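PDB 2QDE: mandelate racemase/muconate lactonizing enzyme family protein from Azoarcus sp., which is of unknown function but has the two-domain build of the enolase superfamily, a capping N-terminal domain and a TIM-barrel-like C-terminal domain, with a barium ion bound. Local coordinates for residues V8-I13 against S64-I69; W56-T61 against S248-H253; T285-A290 against N316-Q321; S307-L312 against Q324-P329. One frame throughout, in Å; residues are numbered along the deposited sequence.

Interaction 1 (V8-I13 against S64-I69); sequences VEVIPI and SITSMI
Val10 overlaps two side chains of the helix 62-78 at once, CG1 lying against Thr66 and CG2 against Ile69. The contact belongs to the N-terminal domain typical of the enolase superfamily, where a helical layer backs an antiparallel sheet. Strand 8-13 and helix 64-69 run almost exactly antiparallel, at 172°, and their axes approach to 9.1 Å.

Val8 and Val10 lie two apart in the strand and both turn their side chains toward the helix, while Glu9 between them points away. Ile69 answers with its short branch: CG2, anti to the backbone N, touches both valines, Val8 CG1 at 3.8 Å and Val10 CG2 at 3.9 Å. Farther along the helix, Cys70 adds to the packing on Val10 and Ala74 to that on Val8, and Ile69 also touches Val107 of helix 101-119.

Thr66 presents its hydroxyl to this apolar surface. The oxygen is not without a polar partner, because it is hydrogen-bonded to the carbonyl of Gln62 one turn earlier in the helix; from the strand side, Val10 CG1 reaches to 3.3 Å from Thr66 OG1.

Interaction 2 (W56-T61 against S248-H253); sequences WYRGET and SAQELH
Arg58 reaches Gln250 with one corner of its guanidinium group, NH2 lying 2.9 Å from Gln250 OE1. The hydrogen bond is weak: its N-H...O angle is only 127°, and the amide plane stands at 88° to the guanidinium plane. Gln250 comes in extended, whereas the arginine chain is bent at chi2 and chi3, so that Gln250 OE1 lies at the guanidinium edge, near its plane.

Each head is held more firmly within its own segment than across the contact. Arg58 NH1 forms a salt bridge with Glu60 OE2 at 2.7 Å, almost within the guanidinium plane, and the carboxylate is itself held by the backbone N of Gln102 and Ala103. On the other side Gln250 NE2 donates to Glu251 OE2 at 2.8 Å in a nearly straight bond of 172°, which fixes the rotation of the amide.

In the fold, the contact bridges the two domains: loop 56-61 comes from the N-terminal domain, and 248-253 follows barrel strand 243-245 and leads into helix 252-261. Next to Arg58, Tyr57 OH is bonded to Asp246, a ligand of the barium ion.

The looser side is bridged by two waters. Water 1 accepts from Arg58 NE at 2.8 Å and lies 3.0 Å from Tyr57 O, with a weak link to Gln250 OE1. Water 2 accepts from both residues, 3.0 Å from Arg58 NH2 and 3.1 Å from Gln250 NE2. Arg98 of the second subunit also packs on both Arg58 and Gln250.

Interaction 3 (T285-A290 against N316-Q321); sequences TLARLA and NDWIAQ
Arg288 NH2 donates to Asp317 OD2 at 3.1 Å, the one direct hydrogen bond of a salt bridge. The bond is nearly straight, 166°; the guanidinium and carboxylate are almost coplanar, and the oxygen is met through its anti lone pair. NH2 also donates to water 3, which accepts as well from Trp318 N at 3.1 Å and so ties the arginine head to the backbone of the turn. Asp317 N has its acceptor in Glu87 of the third subunit.

Trp318 lies with one face against helix 277-290. Arg288 CA stands 3.6 Å from the centroid of its six-membered ring, a CH-pi contact 13° off the normal, while Ala287 CB lies above the same face, just past the pyrrole rim near CD1 and NE1. Arg288 CB and CG continue over the same ring toward CE3, and the guanidinium plane stands at 65° to the indole. The indole NE1 is satisfied elsewhere, by Leu292 O.

Asn316, where helix 303-315 ends, turns its OD1 to Ile319 N, three residues on, at 3.0 Å. This Asx motif shapes the loop after helix 303-315, which Asp317 and Trp318 join to helix 277-290 in the outer layer of the TIM-barrel-like domain.

Interaction 4 (S307-L312 against Q324-P329); sequences SPAAHL and QENAGP
Ala309 sets its methyl over the flat of the Asn326 amide. CB lies 3.5 Å from both Asn326 CG and Asn326 ND2 and 3.6 Å from Asn326 OD1, so it sits above the middle of the group instead of meeting it at an edge. Both residues direct their side chains at the other segment, and Asn326 holds its CG anti to the backbone N (chi1 177°), which carries the amide across to the helix surface.

The nitrogen end is turned toward the helix backbone. Asn326 ND2 is hydrogen-bonded to the carbonyl of Ala306, one turn before Ala310, and this places it 3.6 Å from Ala310 N, with Ala310 CB a little farther off. A buried amide thus has a polar anchor on helix 303-315 and an apolar cover from Ala309.

Segment 324-329 occupies the place where the TIM-barrel-like sheet closes. Backbone bonds join Gln324 to Pro136 and Gly138 of strand 135-140, and Glu325 to Cys296 of strand 294-296, so this short piece spans the two end strands of the parallel run.

Beyond Asn326 the chain turns at Ala327, the N-cap of helix 328-332, whose Pro329 touches Ala306.

In the fold
The contacts form a chain from the N-terminal domain into the barrel. Interactions 1 and 2 meet where Ile65 CG1 lies 3.9 Å from Glu60 OE1, and both face the second subunit. Interaction 2 touches interaction 3 through Leu252 and Leu286, both beside the third subunit. Interactions 3 and 4, with centres 16 Å apart, join at Ile319 CD1, 3.4 Å from Gln324 OE1. The barium ion, held by Asp195, Asn197, Glu221 and Asp246, lies about 11 Å from the side chain of Arg58 and about 14 Å from that of Asn326. Interactions 1 and 3 lie on opposite sides of the chain's centre, their own centres about 31 Å apart.

Interaction 1 (V8-I13 against S64-I69)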
loop_
_atom_site.group_PDB
_atom_site.type_symbol
_atom_site.label_atom_id
_atom_site.label_comp_id
_atom_site.label_asym_id
_atom_site.label_seq_id
_atom_site.Cartn_x
_atom_site.Cartn_y
_atom_site.Cartn_z
ATOM N N VAL A 8 -39.297 -15.129 29.519
ATOM C CA VAL A 8 -38.786 -15.258 28.167
ATOM C C VAL A 8 -39.276 -16.588 27.608
ATOM O O VAL A 8 -38.997 -17.653 28.169
ATOM C CB VAL A 8 -37.242 -15.197 28.156
ATOM C CG1 VAL A 8 -36.720 -15.351 26.743
ATOM C CG2 VAL A 8 -36.784 -13.876 28.750
ATOM N N GLU A 9 -40.013 -16.521 26.504
ATOM C CA GLU A 9 -40.576 -17.711 25.878
ATOM C C GLU A 9 -40.191 -17.890 24.409
ATOM O O GLU A 9 -40.392 -16.991 23.592
ATOM C CB GLU A 9 -42.106 -17.671 26.014
ATOM C CG GLU A 9 -42.855 -18.633 25.109
ATOM C CD GLU A 9 -44.358 -18.532 25.282
ATOM O OE1 GLU A 9 -44.830 -17.477 25.762
ATOM O OE2 GLU A 9 -45.070 -19.497 24.929
ATOM N N VAL A 10 -39.655 -19.067 24.085
ATOM C CA VAL A 10 -39.243 -19.390 22.721
ATOM C C VAL A 10 -40.043 -20.575 22.195
ATOM O O VAL A 10 -39.988 -21.665 22.758
ATOM C CB VAL A 10 -37.741 -19.733 22.654
ATOM C CG1 VAL A 10 -37.352 -20.067 21.224
ATOM C CG2 VAL A 10 -36.922 -18.560 23.165
ATOM N N ILE A 11 -40.779 -20.347 21.111
ATOM C CA ILE A 11 -41.630 -21.359 20.495
ATOM C C ILE A 11 -41.090 -21.848 19.155
ATOM O O ILE A 11 -40.956 -21.068 18.207
ATOM C CB ILE A 11 -43.045 -20.792 20.231
ATOM C CG1 ILE A 11 -43.582 -20.118 21.492
ATOM C CG2 ILE A 11 -43.971 -21.900 19.754
ATOM C CD1 ILE A 11 -44.822 -19.304 21.252
ATOM N N PRO A 12 -40.787 -23.153 19.049
ATOM C CA PRO A 12 -40.269 -23.702 17.791
ATOM C C PRO A 12 -41.420 -24.029 16.836
ATOM O O PRO A 12 -42.308 -24.816 17.171
ATOM C CB PRO A 12 -39.531 -24.952 18.250
ATOM C CG PRO A 12 -40.415 -25.443 19.368
ATOM C CD PRO A 12 -40.765 -24.169 20.122
ATOM N N ILE A 13 -41.416 -23.417 15.656
ATOM C CA ILE A 13 -42.469 -23.676 14.683
ATOM C C ILE A 13 -41.952 -24.179 13.339
ATOM O O ILE A 13 -40.798 -23.948 12.957
ATOM C CB ILE A 13 -43.341 -22.414 14.420
ATOM C CG1 ILE A 13 -42.465 -21.255 13.949
ATOM C CG2 ILE A 13 -44.106 -22.026 15.683
ATOM C CD1 ILE A 13 -43.272 -20.075 13.384
ATOM N N SER A 64 -30.255 -23.939 18.439
ATOM C CA SER A 64 -29.195 -22.950 18.682
ATOM C C SER A 64 -29.800 -21.715 19.316
ATOM O O SER A 64 -29.397 -21.269 20.384
ATOM C CB SER A 64 -28.544 -22.482 17.375
ATOM O OG SER A 64 -27.781 -23.499 16.792
ATOM N N ILE A 65 -30.762 -21.147 18.606
ATOM C CA ILE A 65 -31.435 -19.942 19.044
ATOM C C ILE A 65 -32.139 -20.129 20.386
ATOM O O ILE A 65 -32.036 -19.282 21.276
ATOM C CB ILE A 65 -32.445 -19.493 17.973
ATOM C CG1 ILE A 65 -31.699 -19.228 16.658
ATOM C CG2 ILE A 65 -33.199 -18.250 18.443
ATOM C CD1 ILE A 65 -32.600 -19.055 15.447
ATOM N N THR A 66 -32.836 -21.249 20.537
ATOM C CA THR A 66 -33.555 -21.508 21.769
ATOM C C THR A 66 -32.623 -21.585 22.966
ATOM O O THR A 66 -32.900 -21.003 24.014
ATOM C CB THR A 66 -34.380 -22.809 21.672
ATOM O OG1 THR A 66 -35.387 -22.657 20.660
ATOM C CG2 THR A 66 -35.053 -23.116 23.010
ATOM N N SER A 67 -31.507 -22.286 22.814
ATOM C CA SER A 67 -30.575 -22.413 23.919
ATOM C C SER A 67 -29.872 -21.100 24.242
ATOM O O SER A 67 -29.807 -20.696 25.404
ATOM C CB SER A 67 -29.533 -23.488 23.624
ATOM O OG SER A 67 -28.666 -23.632 24.731
ATOM N N MET A 68 -29.350 -20.418 23.227
ATOM C CA MET A 68 -28.655 -19.171 23.510
ATOM C C MET A 68 -29.580 -18.161 24.176
ATOM O O MET A 68 -29.186 -17.494 25.127
ATOM C CB MET A 68 -28.048 -18.570 22.239
ATOM C CG MET A 68 -27.065 -17.429 22.529
ATOM S SD MET A 68 -25.738 -17.906 23.671
ATOM C CE MET A 68 -24.898 -19.096 22.725
ATOM N N ILE A 69 -30.812 -18.057 23.696
ATOM C CA ILE A 69 -31.754 -17.111 24.282
ATOM C C ILE A 69 -32.190 -17.526 25.691
ATOM O O ILE A 69 -32.186 -16.714 26.613
ATOM C CB ILE A 69 -33.018 -16.953 23.401
ATOM C CG1 ILE A 69 -32.656 -16.258 22.085
ATOM C CG2 ILE A 69 -34.081 -16.146 24.141
ATOM C CD1 ILE A 69 -33.843 -16.010 21.176
#

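Interaction 2 (W56-T61 against S248-H253)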
loop_
_atom_site.group_PDB
_atom_site.type_symbol
_atom_site.label_atom_id
_atom_site.label_comp_id
_atom_site.label_asym_id
_atom_site.label_seq_id
_atom_site.Cartn_x
_atom_site.Cartn_y
_atom_site.Cartn_z
ATOM N N TRP A 56 -26.127 -23.268 6.112
ATOM C CA TRP A 56 -25.041 -22.655 5.352
ATOM C C TRP A 56 -25.039 -21.128 5.337
ATOM O O TRP A 56 -23.974 -20.521 5.388
ATOM C CB TRP A 56 -25.048 -23.165 3.911
ATOM C CG TRP A 56 -26.333 -22.910 3.205
ATOM C CD1 TRP A 56 -27.423 -23.731 3.163
ATOM C CD2 TRP A 56 -26.677 -21.742 2.454
ATOM N NE1 TRP A 56 -28.430 -23.145 2.426
ATOM C CE2 TRP A 56 -27.995 -21.923 1.981
ATOM C CE3 TRP A 56 -25.999 -20.556 2.135
ATOM C CZ2 TRP A 56 -28.650 -20.961 1.200
ATOM C CZ3 TRP A 56 -26.653 -19.595 1.355
ATOM C CH2 TRP A 56 -27.964 -19.807 0.898
ATOM N N TYR A 57 -26.210 -20.503 5.271
ATOM C CA TYR A 57 -26.257 -19.039 5.239
ATOM C C TYR A 57 -25.955 -18.371 6.581
ATOM O O TYR A 57 -25.184 -17.412 6.647
ATOM C CB TYR A 57 -27.622 -18.542 4.751
ATOM C CG TYR A 57 -27.662 -17.038 4.583
ATOM C CD1 TYR A 57 -27.068 -16.424 3.478
ATOM C CD2 TYR A 57 -28.238 -16.223 5.557
ATOM C CE1 TYR A 57 -27.047 -15.032 3.346
ATOM C CE2 TYR A 57 -28.221 -14.827 5.439
ATOM C CZ TYR A 57 -27.622 -14.243 4.328
ATOM O OH TYR A 57 -27.599 -12.878 4.196
ATOM N N ARG A 58 -26.574 -18.876 7.645
ATOM C CA ARG A 58 -26.396 -18.312 8.980
ATOM C C ARG A 58 -25.692 -19.272 9.950
ATOM O O ARG A 58 -24.914 -18.846 10.801
ATOM C CB ARG A 58 -27.767 -17.913 9.542
ATOM C CG ARG A 58 -27.743 -17.173 10.879
ATOM C CD ARG A 58 -27.390 -15.700 10.699
ATOM N NE ARG A 58 -26.002 -15.500 10.308
ATOM C CZ ARG A 58 -24.959 -15.716 11.103
ATOM N NH1 ARG A 58 -25.140 -16.140 12.352
ATOM N NH2 ARG A 58 -23.726 -15.521 10.644
ATOM N N GLY A 59 -25.971 -20.565 9.827
ATOM C CA GLY A 59 -25.353 -21.534 10.716
ATOM C C GLY A 59 -26.097 -21.724 12.034
ATOM O O GLY A 59 -25.603 -22.404 12.941
ATOM N N GLU A 60 -27.279 -21.129 12.150
ATOM C CA GLU A 60 -28.065 -21.265 13.372
ATOM C C GLU A 60 -29.278 -22.170 13.164
ATOM O O GLU A 60 -29.804 -22.286 12.057
ATOM C CB GLU A 60 -28.485 -19.881 13.880
ATOM C CG GLU A 60 -27.280 -19.047 14.329
ATOM C CD GLU A 60 -27.639 -17.625 14.731
ATOM O OE1 GLU A 60 -28.328 -17.444 15.760
ATOM O OE2 GLU A 60 -27.222 -16.689 14.011
ATOM N N THR A 61 -29.705 -22.826 14.235
ATOM C CA THR A 61 -30.836 -23.738 14.173
ATOM C C THR A 61 -31.859 -23.382 15.235
ATOM O O THR A 61 -31.616 -22.526 16.078
ATOM C CB THR A 61 -30.400 -25.194 14.437
ATOM O OG1 THR A 61 -29.854 -25.291 15.763
ATOM C CG2 THR A 61 -29.353 -25.638 13.413
ATOM N N SER A 248 -20.585 -11.942 2.416
ATOM C CA SER A 248 -19.350 -11.264 2.805
ATOM C C SER A 248 -19.601 -10.049 3.693
ATOM O O SER A 248 -18.755 -9.694 4.514
ATOM C CB SER A 248 -18.559 -10.822 1.572
ATOM O OG SER A 248 -18.083 -11.939 0.844
ATOM N N ALA A 249 -20.764 -9.419 3.525
ATOM C CA ALA A 249 -21.131 -8.229 4.294
ATOM C C ALA A 249 -22.000 -8.552 5.503
ATOM O O ALA A 249 -23.221 -8.360 5.474
ATOM C CB ALA A 249 -21.855 -7.237 3.397
ATOM N N GLN A 250 -21.371 -9.025 6.572
ATOM C CA GLN A 250 -22.112 -9.371 7.776
ATOM C C GLN A 250 -21.828 -8.450 8.965
ATOM O O GLN A 250 -22.747 -7.866 9.548
ATOM C CB GLN A 250 -21.810 -10.821 8.159
ATOM C CG GLN A 250 -22.482 -11.283 9.432
ATOM C CD GLN A 250 -22.080 -12.691 9.802
ATOM O OE1 GLN A 250 -22.297 -13.633 9.034
ATOM N NE2 GLN A 250 -21.487 -12.846 10.976
ATOM N N GLU A 251 -20.559 -8.323 9.325
ATOM C CA GLU A 251 -20.165 -7.489 10.456
ATOM C C GLU A 251 -19.655 -6.123 10.007
ATOM O O GLU A 251 -19.271 -5.941 8.848
ATOM C CB GLU A 251 -19.064 -8.184 11.266
ATOM C CG GLU A 251 -19.393 -9.606 11.733
ATOM C CD GLU A 251 -20.601 -9.676 12.659
ATOM O OE1 GLU A 251 -20.932 -8.656 13.299
ATOM O OE2 GLU A 251 -21.211 -10.762 12.758
ATOM N N LEU A 252 -19.647 -5.167 10.933
ATOM C CA LEU A 252 -19.170 -3.829 10.623
ATOM C C LEU A 252 -17.751 -3.892 10.062
ATOM O O LEU A 252 -17.456 -3.246 9.063
ATOM C CB LEU A 252 -19.191 -2.942 11.870
ATOM C CG LEU A 252 -20.557 -2.587 12.458
ATOM C CD1 LEU A 252 -20.350 -1.618 13.611
ATOM C CD2 LEU A 252 -21.452 -1.959 11.394
ATOM N N HIS A 253 -16.878 -4.680 10.686
ATOM C CA HIS A 253 -15.515 -4.779 10.183
ATOM C C HIS A 253 -15.446 -5.454 8.806
ATOM O O HIS A 253 -14.500 -5.212 8.049
ATOM C CB HIS A 253 -14.587 -5.480 11.193
ATOM C CG HIS A 253 -14.995 -6.874 11.551
ATOM N ND1 HIS A 253 -15.977 -7.149 12.477
ATOM C CD2 HIS A 253 -14.530 -8.073 11.126
ATOM C CE1 HIS A 253 -16.097 -8.459 12.609
ATOM N NE2 HIS A 253 -15.230 -9.040 11.799
HETATM O O HOH W 1 -25.311 -14.646 7.717
HETATM O O HOH W 2 -21.182 -15.701 12.258
#

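Interaction 3 (T285-A290 against N316-Q321)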
loop_
_atom_site.group_PDB
_atom_site.type_symbol
_atom_site.label_atom_id
_atom_site.label_comp_id
_atom_site.label_asym_id
_atom_site.label_seq_id
_atom_site.Cartn_x
_atom_site.Cartn_y
_atom_site.Cartn_z
ATOM N N THR A 285 -24.922 2.491 8.390
ATOM C CA THR A 285 -24.113 3.698 8.532
ATOM C C THR A 285 -22.857 3.490 7.691
ATOM O O THR A 285 -22.413 4.383 6.969
ATOM C CB THR A 285 -23.705 3.932 9.996
ATOM O OG1 THR A 285 -24.871 4.246 10.760
ATOM C CG2 THR A 285 -22.707 5.083 10.103
ATOM N N LEU A 286 -22.287 2.293 7.788
ATOM C CA LEU A 286 -21.099 1.975 7.008
ATOM C C LEU A 286 -21.459 1.940 5.523
ATOM O O LEU A 286 -20.671 2.369 4.681
ATOM C CB LEU A 286 -20.518 0.626 7.449
ATOM C CG LEU A 286 -19.409 0.679 8.505
ATOM C CD1 LEU A 286 -19.821 1.537 9.702
ATOM C CD2 LEU A 286 -19.092 -0.734 8.951
ATOM N N ALA A 287 -22.653 1.441 5.205
ATOM C CA ALA A 287 -23.112 1.370 3.814
ATOM C C ALA A 287 -23.218 2.779 3.234
ATOM O O ALA A 287 -22.857 3.017 2.081
ATOM C CB ALA A 287 -24.471 0.672 3.737
ATOM N N ARG A 288 -23.723 3.704 4.046
ATOM C CA ARG A 288 -23.875 5.102 3.647
ATOM C C ARG A 288 -22.507 5.725 3.379
ATOM O O ARG A 288 -22.317 6.438 2.398
ATOM C CB ARG A 288 -24.593 5.880 4.753
ATOM C CG ARG A 288 -24.496 7.392 4.637
ATOM C CD ARG A 288 -25.006 8.064 5.902
ATOM N NE ARG A 288 -26.455 7.962 6.044
ATOM C CZ ARG A 288 -27.328 8.670 5.330
ATOM N NH1 ARG A 288 -26.898 9.537 4.422
ATOM N NH2 ARG A 288 -28.631 8.513 5.523
ATOM N N LEU A 289 -21.560 5.445 4.266
ATOM C CA LEU A 289 -20.204 5.961 4.142
ATOM C C LEU A 289 -19.560 5.449 2.852
ATOM O O LEU A 289 -18.750 6.145 2.229
ATOM C CB LEU A 289 -19.370 5.520 5.350
ATOM C CG LEU A 289 -17.870 5.821 5.312
ATOM C CD1 LEU A 289 -17.638 7.322 5.356
ATOM C CD2 LEU A 289 -17.194 5.136 6.489
ATOM N N ALA A 290 -19.920 4.231 2.455
ATOM C CA ALA A 290 -19.376 3.627 1.239
ATOM C C ALA A 290 -20.096 4.119 -0.017
ATOM O O ALA A 290 -19.649 3.865 -1.139
ATOM C CB ALA A 290 -19.481 2.118 1.326
ATOM N N ASN A 316 -35.185 4.041 7.674
ATOM C CA ASN A 316 -33.778 4.348 7.410
ATOM C C ASN A 316 -33.560 5.110 6.109
ATOM O O ASN A 316 -33.782 4.593 5.016
ATOM C CB ASN A 316 -32.950 3.062 7.436
ATOM C CG ASN A 316 -31.466 3.326 7.327
ATOM O OD1 ASN A 316 -30.911 3.351 6.232
ATOM N ND2 ASN A 316 -30.818 3.538 8.467
ATOM N N ASP A 317 -33.113 6.351 6.253
ATOM C CA ASP A 317 -32.882 7.242 5.126
ATOM C C ASP A 317 -32.017 6.661 4.010
ATOM O O ASP A 317 -32.324 6.814 2.829
ATOM C CB ASP A 317 -32.260 8.544 5.616
ATOM C CG ASP A 317 -32.162 9.575 4.520
ATOM O OD1 ASP A 317 -33.226 9.996 4.012
ATOM O OD2 ASP A 317 -31.029 9.950 4.163
ATOM N N TRP A 318 -30.940 5.987 4.384
ATOM C CA TRP A 318 -30.060 5.417 3.387
ATOM C C TRP A 318 -30.692 4.299 2.574
ATOM O O TRP A 318 -30.633 4.312 1.350
ATOM C CB TRP A 318 -28.775 4.889 4.023
ATOM C CG TRP A 318 -27.820 4.446 2.963
ATOM C CD1 TRP A 318 -27.556 3.164 2.567
ATOM C CD2 TRP A 318 -27.084 5.300 2.086
ATOM N NE1 TRP A 318 -26.698 3.168 1.491
ATOM C CE2 TRP A 318 -26.393 4.467 1.175
ATOM C CE3 TRP A 318 -26.940 6.691 1.980
ATOM C CZ2 TRP A 318 -25.568 4.984 0.165
ATOM C CZ3 TRP A 318 -26.120 7.207 0.974
ATOM C CH2 TRP A 318 -25.445 6.350 0.081
ATOM N N ILE A 319 -31.296 3.329 3.247
ATOM C CA ILE A 319 -31.875 2.215 2.525
ATOM C C ILE A 319 -33.184 2.557 1.814
ATOM O O ILE A 319 -33.596 1.846 0.895
ATOM C CB ILE A 319 -32.065 0.993 3.459
ATOM C CG1 ILE A 319 -32.115 -0.289 2.621
ATOM C CG2 ILE A 319 -33.323 1.154 4.288
ATOM C CD1 ILE A 319 -31.932 -1.556 3.424
ATOM N N ALA A 320 -33.817 3.657 2.217
ATOM C CA ALA A 320 -35.071 4.092 1.602
ATOM C C ALA A 320 -34.870 4.538 0.149
ATOM O O ALA A 320 -35.827 4.912 -0.528
ATOM C CB ALA A 320 -35.691 5.233 2.417
ATOM N N GLN A 321 -33.629 4.492 -0.325
ATOM C CA GLN A 321 -33.302 4.904 -1.694
ATOM C C GLN A 321 -33.349 3.783 -2.726
ATOM O O GLN A 321 -33.384 4.046 -3.928
ATOM C CB GLN A 321 -31.889 5.482 -1.756
ATOM C CG GLN A 321 -31.617 6.703 -0.916
ATOM C CD GLN A 321 -30.144 7.060 -0.929
ATOM O OE1 GLN A 321 -29.310 6.342 -0.365
ATOM N NE2 GLN A 321 -29.811 8.158 -1.589
HETATM O O HOH W 3 -29.762 6.410 7.228
#

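Interaction 4 (S307-L312 against Q324-P329)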
loop_
_atom_site.group_PDB
_atom_site.type_symbol
_atom_site.label_atom_id
_atom_site.label_comp_id
_atom_site.label_asym_id
_atom_site.label_seq_id
_atom_site.Cartn_x
_atom_site.Cartn_y
_atom_site.Cartn_z
ATOM N N SER A 307 -41.969 -7.969 9.344
ATOM C CA SER A 307 -42.160 -6.677 10.010
ATOM C C SER A 307 -40.952 -5.840 10.433
ATOM O O SER A 307 -40.887 -4.655 10.113
ATOM C CB SER A 307 -43.091 -6.844 11.209
ATOM O OG SER A 307 -44.400 -7.091 10.750
ATOM N N PRO A 308 -39.991 -6.424 11.170
ATOM C CA PRO A 308 -38.842 -5.593 11.559
ATOM C C PRO A 308 -38.227 -4.899 10.337
ATOM O O PRO A 308 -37.999 -3.685 10.341
ATOM C CB PRO A 308 -37.888 -6.601 12.206
ATOM C CG PRO A 308 -38.829 -7.607 12.804
ATOM C CD PRO A 308 -39.859 -7.795 11.700
ATOM N N ALA A 309 -37.978 -5.678 9.288
ATOM C CA ALA A 309 -37.408 -5.146 8.060
ATOM C C ALA A 309 -38.336 -4.099 7.426
ATOM O O ALA A 309 -37.876 -3.075 6.934
ATOM C CB ALA A 309 -37.139 -6.285 7.070
ATOM N N ALA A 310 -39.643 -4.351 7.444
ATOM C CA ALA A 310 -40.589 -3.400 6.859
ATOM C C ALA A 310 -40.453 -2.040 7.541
ATOM O O ALA A 310 -40.424 -1.003 6.874
ATOM C CB ALA A 310 -42.014 -3.916 6.992
ATOM N N HIS A 311 -40.361 -2.043 8.869
ATOM C CA HIS A 311 -40.217 -0.797 9.620
ATOM C C HIS A 311 -38.879 -0.107 9.311
ATOM O O HIS A 311 -38.820 1.114 9.102
ATOM C CB HIS A 311 -40.334 -1.085 11.116
ATOM C CG HIS A 311 -41.740 -1.337 11.571
ATOM N ND1 HIS A 311 -42.647 -0.321 11.781
ATOM C CD2 HIS A 311 -42.401 -2.491 11.830
ATOM C CE1 HIS A 311 -43.806 -0.836 12.152
ATOM N NE2 HIS A 311 -43.684 -2.151 12.191
ATOM N N LEU A 312 -37.812 -0.900 9.276
ATOM C CA LEU A 312 -36.478 -0.391 8.985
ATOM C C LEU A 312 -36.357 0.156 7.555
ATOM O O LEU A 312 -35.758 1.210 7.343
ATOM C CB LEU A 312 -35.441 -1.500 9.191
ATOM C CG LEU A 312 -33.992 -1.108 8.889
ATOM C CD1 LEU A 312 -33.495 -0.178 9.982
ATOM C CD2 LEU A 312 -33.110 -2.353 8.798
ATOM N N GLN A 324 -36.289 -3.048 -2.579
ATOM C CA GLN A 324 -35.967 -4.079 -1.612
ATOM C C GLN A 324 -36.411 -5.498 -1.965
ATOM O O GLN A 324 -36.974 -5.742 -3.035
ATOM C CB GLN A 324 -36.523 -3.652 -0.256
ATOM C CG GLN A 324 -36.011 -2.282 0.176
ATOM C CD GLN A 324 -34.516 -2.292 0.415
ATOM O OE1 GLN A 324 -34.018 -3.107 1.182
ATOM N NE2 GLN A 324 -33.794 -1.391 -0.240
ATOM N N GLU A 325 -36.171 -6.427 -1.047
ATOM C CA GLU A 325 -36.498 -7.822 -1.296
ATOM C C GLU A 325 -37.022 -8.557 -0.061
ATOM O O GLU A 325 -36.812 -9.760 0.093
ATOM C CB GLU A 325 -35.246 -8.523 -1.816
ATOM C CG GLU A 325 -35.508 -9.798 -2.560
ATOM C CD GLU A 325 -34.338 -10.748 -2.479
ATOM O OE1 GLU A 325 -34.061 -11.251 -1.362
ATOM O OE2 GLU A 325 -33.690 -10.988 -3.525
ATOM N N ASN A 326 -37.707 -7.834 0.814
ATOM C CA ASN A 326 -38.251 -8.414 2.035
ATOM C C ASN A 326 -39.678 -8.912 1.761
ATOM O O ASN A 326 -40.640 -8.207 2.035
ATOM C CB ASN A 326 -38.235 -7.342 3.130
ATOM C CG ASN A 326 -38.856 -7.811 4.435
ATOM O OD1 ASN A 326 -38.496 -8.856 4.975
ATOM N ND2 ASN A 326 -39.787 -7.017 4.958
ATOM N N ALA A 327 -39.809 -10.127 1.226
ATOM C CA ALA A 327 -41.130 -10.669 0.886
ATOM C C ALA A 327 -41.380 -12.112 1.328
ATOM O O ALA A 327 -41.989 -12.898 0.593
ATOM C CB ALA A 327 -41.354 -10.544 -0.624
ATOM N N GLY A 328 -40.924 -12.454 2.529
ATOM C CA GLY A 328 -41.104 -13.802 3.041
ATOM C C GLY A 328 -42.514 -14.352 2.905
ATOM O O GLY A 328 -42.684 -15.480 2.433
ATOM N N PRO A 329 -43.547 -13.592 3.308
ATOM C CA PRO A 329 -44.942 -14.036 3.218
ATOM C C PRO A 329 -45.393 -14.460 1.818
ATOM O O PRO A 329 -46.184 -15.394 1.677
ATOM C CB PRO A 329 -45.723 -12.828 3.734
ATOM C CG PRO A 329 -44.781 -12.230 4.746
ATOM C CD PRO A 329 -43.466 -12.283 3.981
#